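Local coordinates for protein TRAP dicarboxylate transporter-DctP subunit (Desulfovibrio salexigens, PDB 4N6D) that probably captures a small solute, likely an organic acid, in the periplasm and delivers it to a TRAP transporter for uptake, at residues Lys57-Lys62 / Lys252-Asp257; Gly91-Ala96 / Gly100-Ser105. All coordinates share one frame; numbering follows the deposited sequence.

Contact 1 (Lys57-Lys62 / Lys252-Asp257); sequences KRTAGK and KKVLND. With I3C (5-amino-2,4,6-triiodobenzene-1,3-dicarboxylic acid), chain B.
A single water carries the polar link between R58 and V254: it accepts from R58 NH1 at 2.8 Å, lying at the edge of the guanidinium and in its plane, and donates to the backbone O of V254 at 2.7 Å. No direct hydrogen bond joins the two segments. Alongside this bridge the arginine stem meets the valine, its CB 3.8 Å from V254 CG1. With V254 CG1 anti to its backbone N (chi1 171°), that branch faces the end of helix 43-58. The R58 chain runs extended from CG to NE, which carries the charge past the valine: NE pairs with E54 of the same helix and NH2 with E261 of helix 249-285. Helix 43-58 ends in a Schellman motif with A60 as its C' residue, and a type I' turn from T59 to K62 leads into strand 63-68, an outermost strand of the five-stranded mixed sheet of this family 7 solute-binding protein; on this turn the phasing compound I3C rests, its N13 3.6 Å from A60 CA. The contact thus joins a helix end to helix 249-285 through a small apolar patch beside a water bridge, while R58, shared between acidic residues of both helices, probably adds electrostatic cohesion at the surface.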
# COMPACT_ATOMS: atom_id res chain seq x y z
N LYS A 57 4.42 25.66 4.74
CA LYS A 57 5.22 26.56 3.90
C LYS A 57 4.30 27.26 2.91
O LYS A 57 4.36 28.48 2.77
CB LYS A 57 6.32 25.79 3.16
CG LYS A 57 7.24 26.67 2.30
CD LYS A 57 8.33 25.82 1.67
CE LYS A 57 9.21 26.63 0.72
NZ LYS A 57 10.05 25.72 -0.07
N ARG A 58 3.45 26.50 2.23
CA ARG A 58 2.67 27.05 1.12
C ARG A 58 1.56 27.98 1.60
O ARG A 58 1.12 28.86 0.86
CB ARG A 58 2.06 25.92 0.29
CG ARG A 58 3.10 25.20 -0.49
CD ARG A 58 2.50 24.05 -1.25
NE ARG A 58 3.56 23.20 -1.78
CZ ARG A 58 3.39 22.30 -2.74
NH1 ARG A 58 2.21 22.15 -3.35
NH2 ARG A 58 4.42 21.57 -3.13
N THR A 59 1.13 27.81 2.84
CA THR A 59 0.12 28.70 3.43
C THR A 59 0.74 29.85 4.22
O THR A 59 0.03 30.61 4.91
CB THR A 59 -0.86 27.93 4.36
OG1 THR A 59 -0.17 27.44 5.51
CG2 THR A 59 -1.54 26.81 3.64
N ALA A 60 2.06 29.99 4.12
CA ALA A 60 2.77 31.11 4.71
C ALA A 60 2.51 31.15 6.18
O ALA A 60 2.38 32.21 6.79
CB ALA A 60 2.36 32.43 4.06
N GLY A 61 2.43 29.96 6.77
CA GLY A 61 2.27 29.83 8.20
C GLY A 61 0.85 30.02 8.71
O GLY A 61 0.61 29.97 9.90
N LYS A 62 -0.12 30.22 7.81
CA LYS A 62 -1.50 30.37 8.24
C LYS A 62 -2.07 29.09 8.83
O LYS A 62 -2.95 29.13 9.68
CB LYS A 62 -2.39 30.84 7.09
CG LYS A 62 -2.17 32.29 6.72
CD LYS A 62 -3.17 32.72 5.67
CE LYS A 62 -3.03 31.88 4.42
NZ LYS A 62 -3.95 32.33 3.35
N LYS A 252 -7.78 25.85 0.90
CA LYS A 252 -8.34 24.68 0.20
C LYS A 252 -7.60 24.41 -1.09
O LYS A 252 -7.30 23.26 -1.42
CB LYS A 252 -9.83 24.86 -0.10
CG LYS A 252 -10.75 24.83 1.13
CD LYS A 252 -12.21 24.75 0.68
CE LYS A 252 -13.19 24.67 1.84
NZ LYS A 252 -14.56 24.92 1.34
N LYS A 253 -7.26 25.47 -1.83
CA LYS A 253 -6.51 25.27 -3.05
C LYS A 253 -5.15 24.62 -2.80
O LYS A 253 -4.73 23.73 -3.53
CB LYS A 253 -6.30 26.60 -3.77
CG LYS A 253 -5.56 26.42 -5.07
CD LYS A 253 -5.38 27.71 -5.81
CE LYS A 253 -5.11 27.44 -7.28
NZ LYS A 253 -4.15 26.35 -7.52
N VAL A 254 -4.44 25.06 -1.77
CA VAL A 254 -3.17 24.43 -1.43
C VAL A 254 -3.37 22.95 -1.17
O VAL A 254 -2.62 22.12 -1.68
CB VAL A 254 -2.53 25.10 -0.20
CG1 VAL A 254 -1.34 24.31 0.27
CG2 VAL A 254 -2.11 26.53 -0.53
N LEU A 255 -4.37 22.60 -0.37
CA LEU A 255 -4.56 21.20 -0.02
C LEU A 255 -5.05 20.38 -1.21
O LEU A 255 -4.72 19.21 -1.34
CB LEU A 255 -5.53 21.07 1.15
CG LEU A 255 -4.88 21.11 2.54
CD1 LEU A 255 -3.96 22.28 2.75
CD2 LEU A 255 -5.97 21.09 3.60
N ASN A 256 -5.85 20.99 -2.07
CA ASN A 256 -6.35 20.32 -3.25
C ASN A 256 -5.20 20.04 -4.19
O ASN A 256 -5.07 18.93 -4.69
CB ASN A 256 -7.38 21.19 -3.95
CG ASN A 256 -8.76 21.04 -3.37
OD1 ASN A 256 -9.07 20.02 -2.78
ND2 ASN A 256 -9.60 22.05 -3.56
N ASP A 257 -4.35 21.04 -4.41
CA ASP A 257 -3.20 20.85 -5.29
C ASP A 257 -2.23 19.78 -4.78
O ASP A 257 -1.60 19.06 -5.56
CB ASP A 257 -2.45 22.16 -5.49
CG ASP A 257 -3.19 23.13 -6.40
OD1 ASP A 257 -4.13 22.71 -7.08
OD2 ASP A 257 -2.82 24.31 -6.44
I3 I3C B . 5.62 36.23 4.60
I2 I3C B . 5.87 31.11 7.69
I1 I3C B . 5.68 36.41 10.58
O8 I3C B . 4.49 38.05 7.65
O9 I3C B . 6.62 38.13 7.22
C10 I3C B . 5.82 33.14 10.12
N13 I3C B . 5.76 33.11 5.22
C1 I3C B . 5.66 35.96 7.59
C6 I3C B . 5.68 35.22 6.43
C5 I3C B . 5.74 33.84 6.44
C4 I3C B . 5.78 33.20 7.65
C3 I3C B . 5.76 33.90 8.84
C2 I3C B . 5.70 35.29 8.80
C7 I3C B . 5.59 37.45 7.49
O11 I3C B . 6.90 33.09 10.77
O12 I3C B . 4.80 32.51 10.54
O HOH W 1 -0.38 23.17 -2.88

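Contact 2 (Gly91-Ala96 / Gly100-Ser105); sequences GCVSLA and GVFPLS. With EDO (1,2-ethanediol), chain E.
The F102 ring is sandwiched between methyl groups, with L95 CD2 over the centre of one face and V101 CG1 on the opposite face, offset toward the rim. L95 CD2 makes a CH-pi contact 3.8 Å from the centroid of the F102 ring, only 6° off the ring normal, and it stands almost equally far from all six ring carbons. The two side chains cross at about a right angle. V93 CG1 comes in obliquely, 4.1 Å from F102 CE2, and outside the two segments the ring of F136 also meets F102. The other leucine branch goes elsewhere: L95 CD1 presses on S105 CB at 3.5 Å, tighter than usual for two carbons. One leucine thereby touches two points of the segment 100-105, F102 and S105. Its CG lies anti to the carbonyl carbon (chi1 -49°), and the fork beyond it splits the methyls between them. One residue before the leucine, S94 N donates to O1 of a 1,2-ethanediol at 2.8 Å; this molecule, probably from the crystallisation liquor, is also hydrogen-bonded to H98 NE2. E135 accepts from the backbone N atoms of L104 and S105. Strand 90-94 is the middle strand of the five-stranded sheet, paired with strand 234-240. Across the contact itself no hydrogen bond forms, so what joins these two segments is dispersion and CH-pi attraction between buried apolar groups.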
# COMPACT_ATOMS: atom_id res chain seq x y z
N GLY A 91 -6.68 11.91 9.36
CA GLY A 91 -6.21 10.59 9.73
C GLY A 91 -5.83 9.76 8.52
O GLY A 91 -6.24 10.06 7.39
N CYS A 92 -5.04 8.72 8.78
CA CYS A 92 -4.54 7.77 7.77
C CYS A 92 -5.22 6.42 7.90
O CYS A 92 -5.18 5.77 8.97
CB CYS A 92 -3.04 7.59 7.95
SG CYS A 92 -2.30 6.47 6.71
N VAL A 93 -5.83 5.99 6.80
CA VAL A 93 -6.57 4.74 6.77
C VAL A 93 -5.93 3.73 5.83
O VAL A 93 -5.69 4.03 4.67
CB VAL A 93 -8.02 4.98 6.35
CG1 VAL A 93 -8.79 3.66 6.28
CG2 VAL A 93 -8.72 5.96 7.31
N SER A 94 -5.68 2.53 6.34
CA SER A 94 -5.28 1.39 5.51
C SER A 94 -6.56 0.69 5.09
O SER A 94 -7.22 0.06 5.90
CB SER A 94 -4.39 0.44 6.30
OG SER A 94 -4.03 -0.69 5.51
N LEU A 95 -6.93 0.80 3.82
CA LEU A 95 -8.26 0.35 3.42
C LEU A 95 -8.51 -1.14 3.67
O LEU A 95 -9.63 -1.53 3.99
CB LEU A 95 -8.54 0.66 1.94
CG LEU A 95 -8.24 2.08 1.46
CD1 LEU A 95 -8.71 2.22 -0.01
CD2 LEU A 95 -8.93 3.15 2.32
N ALA A 96 -7.47 -1.95 3.50
CA ALA A 96 -7.58 -3.39 3.64
C ALA A 96 -8.01 -3.83 5.03
O ALA A 96 -8.52 -4.94 5.19
CB ALA A 96 -6.24 -4.07 3.28
N GLY A 100 -15.39 -4.20 3.35
CA GLY A 100 -16.77 -3.82 3.18
C GLY A 100 -16.98 -2.32 3.21
O GLY A 100 -17.99 -1.83 2.73
N VAL A 101 -16.02 -1.58 3.77
CA VAL A 101 -16.20 -0.16 3.96
C VAL A 101 -15.82 0.62 2.68
O VAL A 101 -16.31 1.73 2.46
CB VAL A 101 -15.37 0.31 5.14
CG1 VAL A 101 -15.49 1.80 5.35
CG2 VAL A 101 -15.81 -0.45 6.41
N PHE A 102 -14.97 0.00 1.85
CA PHE A 102 -14.44 0.65 0.64
C PHE A 102 -14.61 -0.24 -0.59
O PHE A 102 -13.64 -0.72 -1.16
CB PHE A 102 -12.97 0.98 0.85
CG PHE A 102 -12.74 1.85 2.06
CD1 PHE A 102 -13.05 3.18 2.04
CD2 PHE A 102 -12.23 1.31 3.24
CE1 PHE A 102 -12.86 3.97 3.14
CE2 PHE A 102 -12.05 2.11 4.36
CZ PHE A 102 -12.36 3.43 4.29
N PRO A 103 -15.86 -0.48 -0.99
CA PRO A 103 -16.09 -1.44 -2.08
C PRO A 103 -15.44 -1.06 -3.39
O PRO A 103 -15.13 -1.96 -4.17
CB PRO A 103 -17.61 -1.43 -2.23
CG PRO A 103 -18.09 -0.22 -1.51
CD PRO A 103 -17.13 -0.02 -0.39
N LEU A 104 -15.27 0.23 -3.65
CA LEU A 104 -14.60 0.61 -4.92
C LEU A 104 -13.09 0.60 -4.76
O LEU A 104 -12.40 -0.11 -5.49
CB LEU A 104 -15.05 1.97 -5.43
CG LEU A 104 -14.53 2.23 -6.86
CD1 LEU A 104 -15.64 2.80 -7.72
CD2 LEU A 104 -13.36 3.15 -6.77
N SER A 105 -12.58 1.39 -3.81
CA SER A 105 -11.13 1.59 -3.71
C SER A 105 -10.38 0.34 -3.30
O SER A 105 -9.19 0.22 -3.58
CB SER A 105 -10.79 2.74 -2.75
OG SER A 105 -11.40 3.96 -3.18
C1 EDO E . -6.36 1.85 10.10
O1 EDO E . -6.81 1.59 8.77
C2 EDO E . -6.94 3.21 10.44
O2 EDO E . -8.33 3.17 10.06

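In the fold
The centre of contact 2 is about 11 Å from the centre of the chain and that of contact 1 about 26 Å; the first is wholly buried, the second only partly. Their centres are also about 26 Å apart, and they share no element directly, although strand 63-68, which follows the turn of contact 1, belongs to the same five-stranded sheet as strand 90-94 of contact 2. Contact 1 brings together helices far apart in sequence, while contact 2 is local, folding a loop back on the strand it leaves. The chemistry follows the setting: at the surface, water and charged groups supplement one small apolar patch; in the interior, hydrocarbon and aromatic surfaces do the joining.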